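Local structure of uracil-dna glycosylase (Deinococcus radiodurans, 4UQM) at residues K76-G81 with V178-W183; P125-L130 with Q239-V244; V144-A149 with K158-F163. The protein belongs to the uracil-DNA glycosylase superfamily and has its alpha/beta fold, a central parallel four-stranded sheet flanked by helices. The protein carries 1 engineered substitution. One frame throughout, in Å; residues are numbered along the deposited sequence.

Interaction 1: residues K76-G81 with V178-W183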
ATOM      1  N   LYS A  76       0.953  -8.852  -8.239  1.00 19.14           N
ATOM      2  CA  LYS A  76      -0.155  -9.745  -8.233  1.00 20.30           C
ATOM      3  C   LYS A  76      -1.212  -9.441  -7.193  1.00 18.46           C
ATOM      4  O   LYS A  76      -2.369  -9.869  -7.367  1.00 18.54           O
ATOM      5  CB  LYS A  76       0.303 -11.186  -8.200  1.00 23.96           C
ATOM      6  CG  LYS A  76       0.981 -11.643  -6.993  1.00 24.04           C
ATOM      7  CD  LYS A  76       1.470 -13.101  -7.264  1.00 29.25           C
ATOM      8  CE  LYS A  76       1.817 -13.858  -6.019  1.00 29.52           C
ATOM      9  NZ  LYS A  76       2.322 -15.173  -6.495  1.00 31.80           N
ATOM     10  N   VAL A  77      -0.825  -8.712  -6.144  1.00 17.26           N
ATOM     11  CA  VAL A  77      -1.779  -8.265  -5.115  1.00 18.06           C
ATOM     12  C   VAL A  77      -1.478  -6.817  -4.832  1.00 17.77           C
ATOM     13  O   VAL A  77      -0.295  -6.438  -4.746  1.00 17.25           O
ATOM     14  CB  VAL A  77      -1.635  -9.076  -3.806  1.00 17.69           C
ATOM     15  CG1 VAL A  77      -2.595  -8.555  -2.723  1.00 17.71           C
ATOM     16  CG2 VAL A  77      -1.849 -10.575  -4.062  1.00 17.88           C
ATOM     17  N   LEU A  78      -2.510  -5.981  -4.803  1.00 16.11           N
ATOM     18  CA  LEU A  78      -2.329  -4.598  -4.452  1.00 15.78           C
ATOM     19  C   LEU A  78      -3.113  -4.353  -3.175  1.00 16.31           C
ATOM     20  O   LEU A  78      -4.298  -4.466  -3.171  1.00 16.62           O
ATOM     21  CB  LEU A  78      -2.795  -3.674  -5.596  1.00 15.79           C
ATOM     22  CG  LEU A  78      -2.483  -2.180  -5.435  1.00 16.59           C
ATOM     23  CD1 LEU A  78      -2.544  -1.481  -6.769  1.00 17.95           C
ATOM     24  CD2 LEU A  78      -3.446  -1.507  -4.442  1.00 17.67           C
ATOM     25  N   ILE A  79      -2.398  -4.074  -2.094  1.00 14.93           N
ATOM     26  CA  ILE A  79      -2.974  -3.707  -0.808  1.00 15.06           C
ATOM     27  C   ILE A  79      -3.037  -2.196  -0.751  1.00 15.24           C
ATOM     28  O   ILE A  79      -2.032  -1.537  -0.967  1.00 15.71           O
ATOM     29  CB  ILE A  79      -2.217  -4.290   0.414  1.00 16.36           C
ATOM     30  CG1 ILE A  79      -2.456  -5.791   0.437  1.00 16.07           C
ATOM     31  CG2 ILE A  79      -2.583  -3.642   1.740  1.00 18.82           C
ATOM     32  CD1 ILE A  79      -1.703  -6.532   1.497  1.00 16.54           C
ATOM     33  N   LEU A  80      -4.209  -1.633  -0.461  1.00 15.52           N
ATOM     34  CA  LEU A  80      -4.364  -0.194  -0.392  1.00 15.35           C
ATOM     35  C   LEU A  80      -4.960   0.216   0.947  1.00 14.72           C
ATOM     36  O   LEU A  80      -6.099  -0.136   1.256  1.00 16.35           O
ATOM     37  CB  LEU A  80      -5.257   0.298  -1.528  1.00 16.00           C
ATOM     38  CG  LEU A  80      -5.312   1.810  -1.763  1.00 15.97           C
ATOM     39  CD1 LEU A  80      -3.966   2.355  -2.142  1.00 15.63           C
ATOM     40  CD2 LEU A  80      -6.340   2.239  -2.743  1.00 16.82           C
ATOM     41  N   GLY A  81      -4.126   0.862   1.765  1.00 15.13           N
ATOM     42  CA  GLY A  81      -4.586   1.513   2.993  1.00 14.17           C
ATOM     43  C   GLY A  81      -4.936   2.974   2.776  1.00 14.51           C
ATOM     44  O   GLY A  81      -5.156   3.437   1.638  1.00 14.96           O
ATOM     45  N   VAL A 178      -4.934  -9.584 -11.020  1.00 21.95           N
ATOM     46  CA  VAL A 178      -4.468  -8.927  -9.826  1.00 21.22           C
ATOM     47  C   VAL A 178      -5.610  -8.902  -8.822  1.00 20.23           C
ATOM     48  O   VAL A 178      -6.786  -8.619  -9.168  1.00 20.73           O
ATOM     49  CB  VAL A 178      -3.989  -7.497 -10.139  1.00 20.01           C
ATOM     50  CG1 VAL A 178      -3.621  -6.784  -8.895  1.00 19.24           C
ATOM     51  CG2 VAL A 178      -2.792  -7.566 -11.081  1.00 20.83           C
ATOM     52  N   VAL A 179      -5.277  -9.194  -7.580  1.00 18.23           N
ATOM     53  CA  VAL A 179      -6.212  -9.015  -6.472  1.00 18.27           C
ATOM     54  C   VAL A 179      -5.956  -7.690  -5.805  1.00 18.38           C
ATOM     55  O   VAL A 179      -4.846  -7.432  -5.302  1.00 18.16           O
ATOM     56  CB  VAL A 179      -6.107 -10.189  -5.478  1.00 18.35           C
ATOM     57  CG1 VAL A 179      -7.093 -10.015  -4.313  1.00 19.50           C
ATOM     58  CG2 VAL A 179      -6.246 -11.571  -6.139  1.00 19.74           C
ATOM     59  N   PHE A 180      -6.964  -6.850  -5.764  1.00 17.81           N
ATOM     60  CA  PHE A 180      -6.925  -5.579  -5.092  1.00 17.86           C
ATOM     61  C   PHE A 180      -7.627  -5.690  -3.763  1.00 17.23           C
ATOM     62  O   PHE A 180      -8.826  -6.023  -3.727  1.00 18.93           O
ATOM     63  CB  PHE A 180      -7.643  -4.512  -5.935  1.00 17.24           C
ATOM     64  CG  PHE A 180      -7.017  -4.228  -7.299  1.00 17.92           C
ATOM     65  CD1 PHE A 180      -7.189  -5.087  -8.380  1.00 20.44           C
ATOM     66  CD2 PHE A 180      -6.280  -3.070  -7.492  1.00 18.29           C
ATOM     67  CE1 PHE A 180      -6.676  -4.767  -9.622  1.00 19.56           C
ATOM     68  CE2 PHE A 180      -5.721  -2.745  -8.743  1.00 18.86           C
ATOM     69  CZ  PHE A 180      -5.918  -3.614  -9.801  1.00 19.88           C
ATOM     70  N   ILE A 181      -6.906  -5.382  -2.697  1.00 15.75           N
ATOM     71  CA  ILE A 181      -7.437  -5.385  -1.325  1.00 16.23           C
ATOM     72  C   ILE A 181      -7.523  -3.939  -0.855  1.00 16.25           C
ATOM     73  O   ILE A 181      -6.524  -3.274  -0.681  1.00 15.87           O
ATOM     74  CB  ILE A 181      -6.526  -6.203  -0.349  1.00 16.99           C
ATOM     75  CG1 ILE A 181      -6.334  -7.640  -0.865  1.00 16.99           C
ATOM     76  CG2 ILE A 181      -7.055  -6.145   1.081  1.00 17.62           C
ATOM     77  CD1 ILE A 181      -5.294  -8.390  -0.028  1.00 17.79           C
ATOM     78  N   LEU A 182      -8.775  -3.468  -0.666  1.00 16.78           N
ATOM     79  CA  LEU A 182      -9.039  -2.050  -0.351  1.00 16.13           C
ATOM     80  C   LEU A 182      -9.437  -2.009   1.106  1.00 16.01           C
ATOM     81  O   LEU A 182     -10.543  -2.466   1.484  1.00 17.22           O
ATOM     82  CB  LEU A 182     -10.136  -1.520  -1.277  1.00 16.89           C
ATOM     83  CG  LEU A 182      -9.871  -1.750  -2.784  1.00 17.14           C
ATOM     84  CD1 LEU A 182     -11.024  -1.143  -3.599  1.00 18.94           C
ATOM     85  CD2 LEU A 182      -8.525  -1.180  -3.216  1.00 17.74           C
ATOM     86  N   TRP A 183      -8.554  -1.444   1.935  1.00 15.52           N
ATOM     87  CA  TRP A 183      -8.773  -1.354   3.367  1.00 16.14           C
ATOM     88  C   TRP A 183      -9.108   0.065   3.776  1.00 16.55           C
ATOM     89  O   TRP A 183      -8.209   0.913   3.842  1.00 15.81           O
ATOM     90  CB  TRP A 183      -7.514  -1.801   4.138  1.00 15.37           C
ATOM     91  CG  TRP A 183      -7.375  -3.343   4.146  1.00 16.39           C
ATOM     92  CD1 TRP A 183      -8.360  -4.279   3.946  1.00 16.26           C
ATOM     93  CD2 TRP A 183      -6.183  -4.069   4.438  1.00 15.96           C
ATOM     94  NE1 TRP A 183      -7.842  -5.564   4.105  1.00 17.86           N
ATOM     95  CE2 TRP A 183      -6.502  -5.441   4.402  1.00 16.76           C
ATOM     96  CE3 TRP A 183      -4.877  -3.699   4.742  1.00 15.56           C
ATOM     97  CZ2 TRP A 183      -5.517  -6.414   4.654  1.00 15.86           C
ATOM     98  CZ3 TRP A 183      -3.933  -4.666   4.970  1.00 16.52           C
ATOM     99  CH2 TRP A 183      -4.253  -5.985   4.898  1.00 16.96           C
TER
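The two inner strands of the four-stranded parallel sheet meet here, at the centre of the uracil-DNA glycosylase fold. Strand 77-81 runs beside strand 179-183 in the same direction, 10° apart. The pairing is regular parallel beta. Leu78 and Leu80 each give N and O to the partner strand, while Val77 and Ile79 bond to Gly137, Leu139 and Leu141 at the neighbouring strand 138-142. Lys76 O takes Val179 N at 3.0 Å, with the donor above the carbonyl plane. Further along, the donors come closer to the C=O axis: Leu80 N meets Ile181 O at 2.8 Å almost along it. Trp183 N closes the series on Leu80 O.

Side chains alternate between the two faces. On the face of Val77, Ile79, Val179 and Ile181, Ile181 CD1 touches Val77 CG1 at 3.8 Å and Ile79 CG1 at 3.9 Å. Both isoleucines hold CG1 anti to the carbonyl carbon, so they lie side by side. Thr224 of helix 220-230 packs on this face. On the other face, Leu78 CD1 crosses obliquely to Phe180 CE2 at 3.9 Å, and Val171 of helix 160-172 touches both residues. Val178 CG1 lies over one face of the phenyl ring, toward its rim. Ile79 CG2, anti to its backbone N, crosses obliquely to the ring of Trp183 at the end of its strand and comes within 3.6 Å of Trp183 CZ3.

Interaction 2: residues P125-L130 with Q239-V244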
ATOM      1  N   PRO A 125       5.174 -12.945  13.758  1.00 20.24           N
ATOM      2  CA  PRO A 125       6.508 -12.708  14.260  1.00 21.16           C
ATOM      3  C   PRO A 125       6.528 -11.500  15.168  1.00 21.39           C
ATOM      4  O   PRO A 125       5.544 -10.775  15.285  1.00 22.06           O
ATOM      5  CB  PRO A 125       7.273 -12.402  13.010  1.00 21.88           C
ATOM      6  CG  PRO A 125       6.286 -11.664  12.184  1.00 20.71           C
ATOM      7  CD  PRO A 125       4.985 -12.303  12.434  1.00 19.44           C
ATOM      8  N   LYS A 126       7.653 -11.338  15.833  1.00 23.08           N
ATOM      9  CA  LYS A 126       7.835 -10.231  16.787  1.00 23.93           C
ATOM     10  C   LYS A 126       8.104  -8.886  16.102  1.00 22.65           C
ATOM     11  O   LYS A 126       7.997  -7.839  16.727  1.00 25.65           O
ATOM     12  CB  LYS A 126       8.983 -10.582  17.737  1.00 27.88           C
ATOM     13  CG  LYS A 126       8.665 -11.792  18.609  1.00 29.54           C
ATOM     14  CD  LYS A 126       7.527 -11.535  19.594  1.00 34.61           C
ATOM     15  CE  LYS A 126       7.181 -12.722  20.475  1.00 34.05           C
ATOM     16  NZ  LYS A 126       8.238 -13.000  21.471  1.00 41.10           N
ATOM     17  N   HIS A 127       8.498  -8.922  14.858  1.00 21.00           N
ATOM     18  CA  HIS A 127       8.771  -7.728  14.061  1.00 20.62           C
ATOM     19  C   HIS A 127       7.623  -7.400  13.156  1.00 19.59           C
ATOM     20  O   HIS A 127       6.697  -8.215  12.988  1.00 18.49           O
ATOM     21  CB  HIS A 127      10.056  -7.960  13.239  1.00 20.25           C
ATOM     22  CG  HIS A 127       9.860  -8.950  12.138  1.00 19.97           C
ATOM     23  ND1 HIS A 127       9.315  -8.599  10.930  1.00 19.33           N
ATOM     24  CD2 HIS A 127      10.128 -10.274  12.058  1.00 20.38           C
ATOM     25  CE1 HIS A 127       9.232  -9.657  10.150  1.00 19.47           C
ATOM     26  NE2 HIS A 127       9.677 -10.702  10.834  1.00 21.18           N
ATOM     27  N   GLY A 128       7.701  -6.203  12.537  1.00 18.52           N
ATOM     28  CA  GLY A 128       6.669  -5.758  11.615  1.00 17.75           C
ATOM     29  C   GLY A 128       7.128  -5.441  10.203  1.00 17.39           C
ATOM     30  O   GLY A 128       6.489  -4.650   9.510  1.00 16.80           O
ATOM     31  N   TYR A 129       8.218  -6.064   9.757  1.00 17.35           N
ATOM     32  CA  TYR A 129       8.868  -5.745   8.476  1.00 17.86           C
ATOM     33  C   TYR A 129       8.318  -6.612   7.368  1.00 16.96           C
ATOM     34  O   TYR A 129       8.458  -7.844   7.410  1.00 18.04           O
ATOM     35  CB  TYR A 129      10.353  -5.956   8.640  1.00 19.13           C
ATOM     36  CG  TYR A 129      11.203  -5.503   7.510  1.00 19.54           C
ATOM     37  CD1 TYR A 129      11.182  -4.220   7.046  1.00 19.57           C
ATOM     38  CD2 TYR A 129      12.119  -6.388   6.948  1.00 21.58           C
ATOM     39  CE1 TYR A 129      12.042  -3.799   6.006  1.00 21.23           C
ATOM     40  CE2 TYR A 129      12.992  -5.987   5.971  1.00 22.57           C
ATOM     41  CZ  TYR A 129      12.930  -4.710   5.476  1.00 22.35           C
ATOM     42  OH  TYR A 129      13.825  -4.261   4.477  1.00 26.68           O
ATOM     43  N   LEU A 130       7.689  -5.965   6.378  1.00 15.61           N
ATOM     44  CA  LEU A 130       6.895  -6.677   5.373  1.00 15.83           C
ATOM     45  C   LEU A 130       7.557  -6.749   4.008  1.00 15.47           C
ATOM     46  O   LEU A 130       6.914  -7.091   3.017  1.00 16.33           O
ATOM     47  CB  LEU A 130       5.509  -6.039   5.281  1.00 14.83           C
ATOM     48  CG  LEU A 130       4.753  -5.874   6.589  1.00 16.30           C
ATOM     49  CD1 LEU A 130       3.419  -5.179   6.294  1.00 15.53           C
ATOM     50  CD2 LEU A 130       4.522  -7.193   7.284  1.00 16.37           C
ATOM     51  N   GLN A 239       3.281 -16.100   5.482  1.00 17.87           N
ATOM     52  CA  GLN A 239       4.219 -16.232   6.602  1.00 18.80           C
ATOM     53  C   GLN A 239       5.435 -15.372   6.409  1.00 19.48           C
ATOM     54  O   GLN A 239       5.994 -15.345   5.338  1.00 18.95           O
ATOM     55  CB  GLN A 239       4.664 -17.688   6.758  1.00 20.02           C
ATOM     56  CG  GLN A 239       5.548 -17.922   7.991  1.00 19.42           C
ATOM     57  CD  GLN A 239       4.806 -17.557   9.276  1.00 19.58           C
ATOM     58  OE1 GLN A 239       3.788 -18.184   9.607  1.00 20.48           O
ATOM     59  NE2 GLN A 239       5.292 -16.563   9.986  1.00 19.74           N
ATOM     60  N   LEU A 240       5.778 -14.606   7.458  1.00 19.11           N
ATOM     61  CA  LEU A 240       6.958 -13.771   7.526  1.00 18.85           C
ATOM     62  C   LEU A 240       8.071 -14.498   8.232  1.00 19.78           C
ATOM     63  O   LEU A 240       7.796 -15.386   9.047  1.00 20.51           O
ATOM     64  CB  LEU A 240       6.607 -12.508   8.280  1.00 18.22           C
ATOM     65  CG  LEU A 240       5.587 -11.634   7.570  1.00 18.07           C
ATOM     66  CD1 LEU A 240       4.910 -10.738   8.588  1.00 18.54           C
ATOM     67  CD2 LEU A 240       6.177 -10.822   6.418  1.00 17.58           C
ATOM     68  N   PRO A 241       9.338 -14.126   7.958  1.00 19.66           N
ATOM     69  CA  PRO A 241      10.442 -14.715   8.720  1.00 20.72           C
ATOM     70  C   PRO A 241      10.342 -14.448  10.205  1.00 22.04           C
ATOM     71  O   PRO A 241       9.880 -13.372  10.598  1.00 22.56           O
ATOM     72  CB  PRO A 241      11.692 -14.084   8.122  1.00 23.32           C
ATOM     73  CG  PRO A 241      11.263 -13.128   7.139  1.00 24.97           C
ATOM     74  CD  PRO A 241       9.786 -13.093   7.030  1.00 20.18           C
ATOM     75  N   ALA A 242      10.797 -15.387  11.042  1.00 23.22           N
ATOM     76  CA  ALA A 242      10.788 -15.122  12.469  1.00 24.27           C
ATOM     77  C   ALA A 242      11.673 -13.939  12.882  1.00 23.70           C
ATOM     78  O   ALA A 242      11.320 -13.183  13.770  1.00 27.23           O
ATOM     79  CB  ALA A 242      11.186 -16.368  13.257  1.00 26.50           C
ATOM     80  N   THR A 243      12.803 -13.789  12.216  1.00 25.70           N
ATOM     81  CA  THR A 243      13.704 -12.674  12.453  1.00 27.22           C
ATOM     82  C   THR A 243      14.146 -12.080  11.116  1.00 26.71           C
ATOM     83  O   THR A 243      14.177 -12.764  10.062  1.00 28.35           O
ATOM     84  CB  THR A 243      14.969 -13.120  13.244  1.00 29.95           C
ATOM     85  OG1 THR A 243      15.760 -13.980  12.438  1.00 32.20           O
ATOM     86  CG2 THR A 243      14.622 -13.871  14.525  1.00 31.13           C
ATOM     87  N   VAL A 244      14.491 -10.801  11.186  1.00 27.25           N
ATOM     88  CA  VAL A 244      14.866  -9.973  10.036  1.00 28.70           C
ATOM     89  C   VAL A 244      16.122  -9.136  10.308  1.00 31.23           C
ATOM     90  O   VAL A 244      16.493  -8.961  11.454  1.00 37.02           O
ATOM     91  CB  VAL A 244      13.682  -9.018   9.663  1.00 28.10           C
ATOM     92  CG1 VAL A 244      12.584  -9.797   9.042  1.00 28.81           C
ATOM     93  CG2 VAL A 244      13.108  -8.240  10.841  1.00 28.99           C
TER
HETATM   94  O   HOH W   1       9.498 -13.585  15.820  1.00 27.56           O
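Hydrogen bonds come first in this meeting of two loops. His127 makes the one direct hydrogen bond between the segments. Its CG sits in the crowded position between the backbone N and the carbonyl carbon (chi1 71°), which turns the ring toward 239-244. His127 NE2 donates its N-H to Pro241 O at 2.7 Å. The acceptor lies close to the ring plane, and the donor lies in the carbonyl plane. On the other side of the ring ND1 accepts the N-H of Tyr129, with Tyr129 N at 3.0 Å and again in plane. These two bonds fix the rotation of the imidazole. A water adds a bridge: it accepts from Lys126 N and donates to Ala242 O at 2.8 Å.

Contacts over the ring faces are the second kind. Val244 CG1 makes a CH-pi contact 3.7 Å from the centroid of the His127 ring. Pro125 CG lies over the opposite face, toward the rim.

The third kind is apolar. Leu240 CD1 reaches Leu130 CD2 at 3.8 Å and Pro125 CG at 4.0 Å. Tyr112 of helix 106-118 touches all three of these side chains. Leu130 is the N-cap residue of helix 131-134, so the patch sits just before that helix. Val244 CG1 also meets Tyr129 CD2 at the edge of the phenol ring.

The last modelled residues of the chain are thus held against the 125-130 loop. With NE2 a donor and ND1 an acceptor, the buried His127 is probably neutral and protonated on NE2.

Interaction 3: residues V144-A149 with K158-F163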
ATOM      1  N   VAL A 144      -3.048   7.848   0.093  1.00 14.94           N
ATOM      2  CA  VAL A 144      -2.317   9.094   0.278  1.00 14.78           C
ATOM      3  C   VAL A 144      -0.951   8.678   0.772  1.00 14.03           C
ATOM      4  O   VAL A 144      -0.852   7.790   1.639  1.00 13.37           O
ATOM      5  CB  VAL A 144      -3.084  10.003   1.302  1.00 16.84           C
ATOM      6  CG1 VAL A 144      -2.232  11.082   1.934  1.00 19.39           C
ATOM      7  CG2 VAL A 144      -4.355  10.536   0.643  1.00 17.01           C
ATOM      8  N   LEU A 145       0.133   9.294   0.241  1.00 14.08           N
ATOM      9  CA  LEU A 145       1.484   8.773   0.482  1.00 14.14           C
ATOM     10  C   LEU A 145       2.349   9.552   1.442  1.00 14.31           C
ATOM     11  O   LEU A 145       3.517   9.181   1.711  1.00 14.28           O
ATOM     12  CB  LEU A 145       2.198   8.584  -0.861  1.00 14.51           C
ATOM     13  CG  LEU A 145       1.556   7.528  -1.795  1.00 14.69           C
ATOM     14  CD1 LEU A 145       2.452   7.393  -3.003  1.00 16.47           C
ATOM     15  CD2 LEU A 145       1.469   6.142  -1.147  1.00 17.03           C
ATOM     16  N   THR A 146       1.764  10.603   2.045  1.00 13.74           N
ATOM     17  CA  THR A 146       2.448  11.326   3.137  1.00 14.34           C
ATOM     18  C   THR A 146       1.405  11.717   4.191  1.00 14.07           C
ATOM     19  O   THR A 146       0.185  11.666   3.935  1.00 14.24           O
ATOM     20  CB  THR A 146       3.119  12.615   2.606  1.00 15.00           C
ATOM     21  OG1 THR A 146       2.174  13.432   1.909  1.00 14.74           O
ATOM     22  CG2 THR A 146       4.317  12.310   1.701  1.00 15.61           C
ATOM     23  N   VAL A 147       1.879  12.098   5.365  1.00 14.22           N
ATOM     24  CA  VAL A 147       1.019  12.526   6.466  1.00 14.66           C
ATOM     25  C   VAL A 147       1.796  13.426   7.397  1.00 15.68           C
ATOM     26  O   VAL A 147       3.004  13.297   7.556  1.00 15.77           O
ATOM     27  CB  VAL A 147       0.492  11.294   7.218  1.00 14.65           C
ATOM     28  CG1 VAL A 147       1.612  10.492   7.880  1.00 15.39           C
ATOM     29  CG2 VAL A 147      -0.578  11.674   8.231  1.00 15.65           C
ATOM     30  N   ARG A 148       1.121  14.405   7.965  1.00 15.88           N
ATOM     31  CA  ARG A 148       1.712  15.231   9.028  1.00 16.82           C
ATOM     32  C   ARG A 148       1.731  14.452  10.341  1.00 17.07           C
ATOM     33  O   ARG A 148       0.762  13.726  10.678  1.00 18.54           O
ATOM     34  CB  ARG A 148       0.891  16.522   9.172  1.00 19.10           C
ATOM     35  CG  ARG A 148       1.541  17.642   9.923  1.00 22.36           C
ATOM     36  CD  ARG A 148       0.575  18.817   9.989  1.00 21.51           C
ATOM     37  NE  ARG A 148       0.007  19.331   8.710  1.00 22.48           N
ATOM     38  CZ  ARG A 148      -1.033  20.143   8.603  1.00 24.64           C
ATOM     39  NH1 ARG A 148      -1.672  20.598   9.664  1.00 31.72           N
ATOM     40  NH2 ARG A 148      -1.449  20.541   7.443  1.00 27.89           N
ATOM     41  N   ALA A 149       2.826  14.570  11.084  1.00 17.49           N
ATOM     42  CA  ALA A 149       2.939  13.914  12.364  1.00 18.72           C
ATOM     43  C   ALA A 149       1.737  14.094  13.242  1.00 18.17           C
ATOM     44  O   ALA A 149       1.199  15.185  13.344  1.00 18.96           O
ATOM     45  CB  ALA A 149       4.198  14.390  13.091  1.00 20.60           C
ATOM     46  N   LYS A 158      -5.130  16.610  -1.350  1.00 20.63           N
ATOM     47  CA  LYS A 158      -4.072  17.553  -1.748  0.50 21.22           C
ATOM     48  C   LYS A 158      -3.384  17.170  -3.047  1.00 21.66           C
ATOM     49  O   LYS A 158      -2.425  17.839  -3.445  1.00 23.47           O
ATOM     50  CB  LYS A 158      -3.021  17.576  -0.644  0.50 21.30           C
ATOM     51  CG  LYS A 158      -3.575  17.907   0.729  0.50 21.92           C
ATOM     52  CD  LYS A 158      -4.206  19.278   0.719  0.50 23.66           C
ATOM     53  CE  LYS A 158      -4.632  19.733   2.091  0.50 23.70           C
ATOM     54  NZ  LYS A 158      -5.427  20.999   1.901  0.50 28.99           N
ATOM     55  N   GLY A 159      -3.863  16.136  -3.726  1.00 19.93           N
ATOM     56  CA  GLY A 159      -3.312  15.690  -4.972  1.00 20.86           C
ATOM     57  C   GLY A 159      -2.847  14.281  -5.015  1.00 18.73           C
ATOM     58  O   GLY A 159      -2.737  13.709  -6.100  1.00 20.91           O
ATOM     59  N   TRP A 160      -2.608  13.641  -3.857  1.00 18.10           N
ATOM     60  CA  TRP A 160      -2.140  12.269  -3.928  1.00 17.02           C
ATOM     61  C   TRP A 160      -3.144  11.332  -4.585  1.00 17.85           C
ATOM     62  O   TRP A 160      -2.769  10.339  -5.218  1.00 17.89           O
ATOM     63  CB  TRP A 160      -1.821  11.691  -2.529  1.00 16.25           C
ATOM     64  CG  TRP A 160      -0.487  12.059  -1.982  1.00 15.80           C
ATOM     65  CD1 TRP A 160      -0.213  12.759  -0.820  1.00 15.24           C
ATOM     66  CD2 TRP A 160       0.767  11.747  -2.564  1.00 15.16           C
ATOM     67  NE1 TRP A 160       1.156  12.875  -0.658  1.00 15.70           N
ATOM     68  CE2 TRP A 160       1.769  12.270  -1.725  1.00 15.23           C
ATOM     69  CE3 TRP A 160       1.157  11.075  -3.730  1.00 16.68           C
ATOM     70  CZ2 TRP A 160       3.126  12.145  -2.040  1.00 16.53           C
ATOM     71  CZ3 TRP A 160       2.505  10.953  -4.036  1.00 17.19           C
ATOM     72  CH2 TRP A 160       3.463  11.476  -3.184  1.00 17.10           C
ATOM     73  N   GLU A 161      -4.428  11.586  -4.349  1.00 17.43           N
ATOM     74  CA  GLU A 161      -5.451  10.671  -4.869  1.00 18.36           C
ATOM     75  C   GLU A 161      -5.440  10.562  -6.367  1.00 18.74           C
ATOM     76  O   GLU A 161      -5.677   9.469  -6.886  1.00 17.89           O
ATOM     77  CB  GLU A 161      -6.848  11.087  -4.392  1.00 18.35           C
ATOM     78  CG  GLU A 161      -7.077  10.933  -2.891  1.00 19.45           C
ATOM     79  CD  GLU A 161      -6.603  12.084  -2.012  1.00 18.79           C
ATOM     80  OE1 GLU A 161      -5.928  13.037  -2.511  1.00 19.12           O
ATOM     81  OE2 GLU A 161      -6.953  12.050  -0.791  1.00 18.23           O
ATOM     82  N   HIS A 162      -5.080  11.635  -7.075  1.00 19.37           N
ATOM     83  CA  HIS A 162      -4.953  11.530  -8.531  1.00 20.02           C
ATOM     84  C   HIS A 162      -3.779  10.616  -8.883  1.00 20.27           C
ATOM     85  O   HIS A 162      -3.840   9.842  -9.818  1.00 20.64           O
ATOM     86  CB  HIS A 162      -4.704  12.908  -9.123  1.00 22.88           C
ATOM     87  CG  HIS A 162      -5.848  13.842  -8.989  1.00 27.12           C
ATOM     88  ND1 HIS A 162      -7.103  13.536  -9.462  1.00 29.18           N
ATOM     89  CD2 HIS A 162      -5.918  15.100  -8.500  1.00 28.37           C
ATOM     90  CE1 HIS A 162      -7.911  14.566  -9.242  1.00 31.07           C
ATOM     91  NE2 HIS A 162      -7.220  15.516  -8.630  1.00 31.77           N
ATOM     92  N   PHE A 163      -2.686  10.756  -8.156  1.00 18.60           N
ATOM     93  CA  PHE A 163      -1.503   9.926  -8.416  1.00 18.42           C
ATOM     94  C   PHE A 163      -1.784   8.452  -8.092  1.00 17.63           C
ATOM     95  O   PHE A 163      -1.453   7.563  -8.897  1.00 18.47           O
ATOM     96  CB  PHE A 163      -0.333  10.415  -7.595  1.00 18.19           C
ATOM     97  CG  PHE A 163       0.912   9.585  -7.795  1.00 17.97           C
ATOM     98  CD1 PHE A 163       1.669   9.740  -8.947  1.00 20.13           C
ATOM     99  CD2 PHE A 163       1.253   8.584  -6.883  1.00 17.98           C
ATOM    100  CE1 PHE A 163       2.770   8.917  -9.170  1.00 19.75           C
ATOM    101  CE2 PHE A 163       2.357   7.781  -7.087  1.00 17.07           C
ATOM    102  CZ  PHE A 163       3.144   7.962  -8.217  1.00 18.84           C
TER
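Trp160 has CG anti to its carbonyl carbon (chi1 -82°), and this swings the indole from the first turn of helix 160-172 onto residues 144-146. Thr146 holds OG1 in the crowded position between its backbone N and carbonyl carbon (chi1 54°), and this sets the hydroxyl at the indole edge. Trp160 NE1 donates to Thr146 OG1 at 2.8 Å, near the ring plane, with an N-H...O angle of 153°. The same hydroxyl oxygen is hydrogen-bonded to His155 ND1. Two partners therefore hold its position.

Leu145 lies across one face of the indole. Its CB stands 3.6 Å from the centroid of the six-membered ring, directly over the centre, in a CH-pi contact. From there CG, anti to the carbonyl carbon, leads CD1 along the ring to Trp160 CZ3 at 3.7 Å. CD1 then reaches Phe163 CE2 at 4.1 Å, one turn further along the helix. The backbone N of Leu145 also sits over the indole face, 3.6 Å from Trp160 CG.

Val144 touches two residues of the first turn. Its CG1 meets Trp160 CD1 at 3.8 Å. Its CG2 is in van der Waals contact with Glu161 OE2 at 3.3 Å, an oxygen that also takes a hydrogen bond from Gly157 N. Leu47 of helix 38-53 touches both Thr146 and Trp160.

Residues 144-149 follow strand 138-142 and include strand 147-148, paired antiparallel with 56-57. Helix 160-172 then leads to strand 179-183. The contact packs the start of this beta-alpha-beta crossover helix on the linker before it.

Interactions 1 and 3 are buried, while interaction 2 lies nearer the surface, where the modelled chain ends. Interaction 1 joins strands of the central sheet by backbone hydrogen bonds and apolar side chains, aliphatic and aromatic. Interaction 3 is nested within the loops closed by interactions 1 and 2. Helix 160-172, which begins in interaction 3, packs on the Leu78 and Phe180 face and is followed in the chain by strand 179-183. Interaction 2 ties two loops together without regular secondary structure, and a water takes part. Interactions 2 and 3 lie on opposite sides of the chain's centre. Each centres on a nitrogen-bearing aromatic ring, with a hydrogen bond near the ring plane and an aliphatic group over a face.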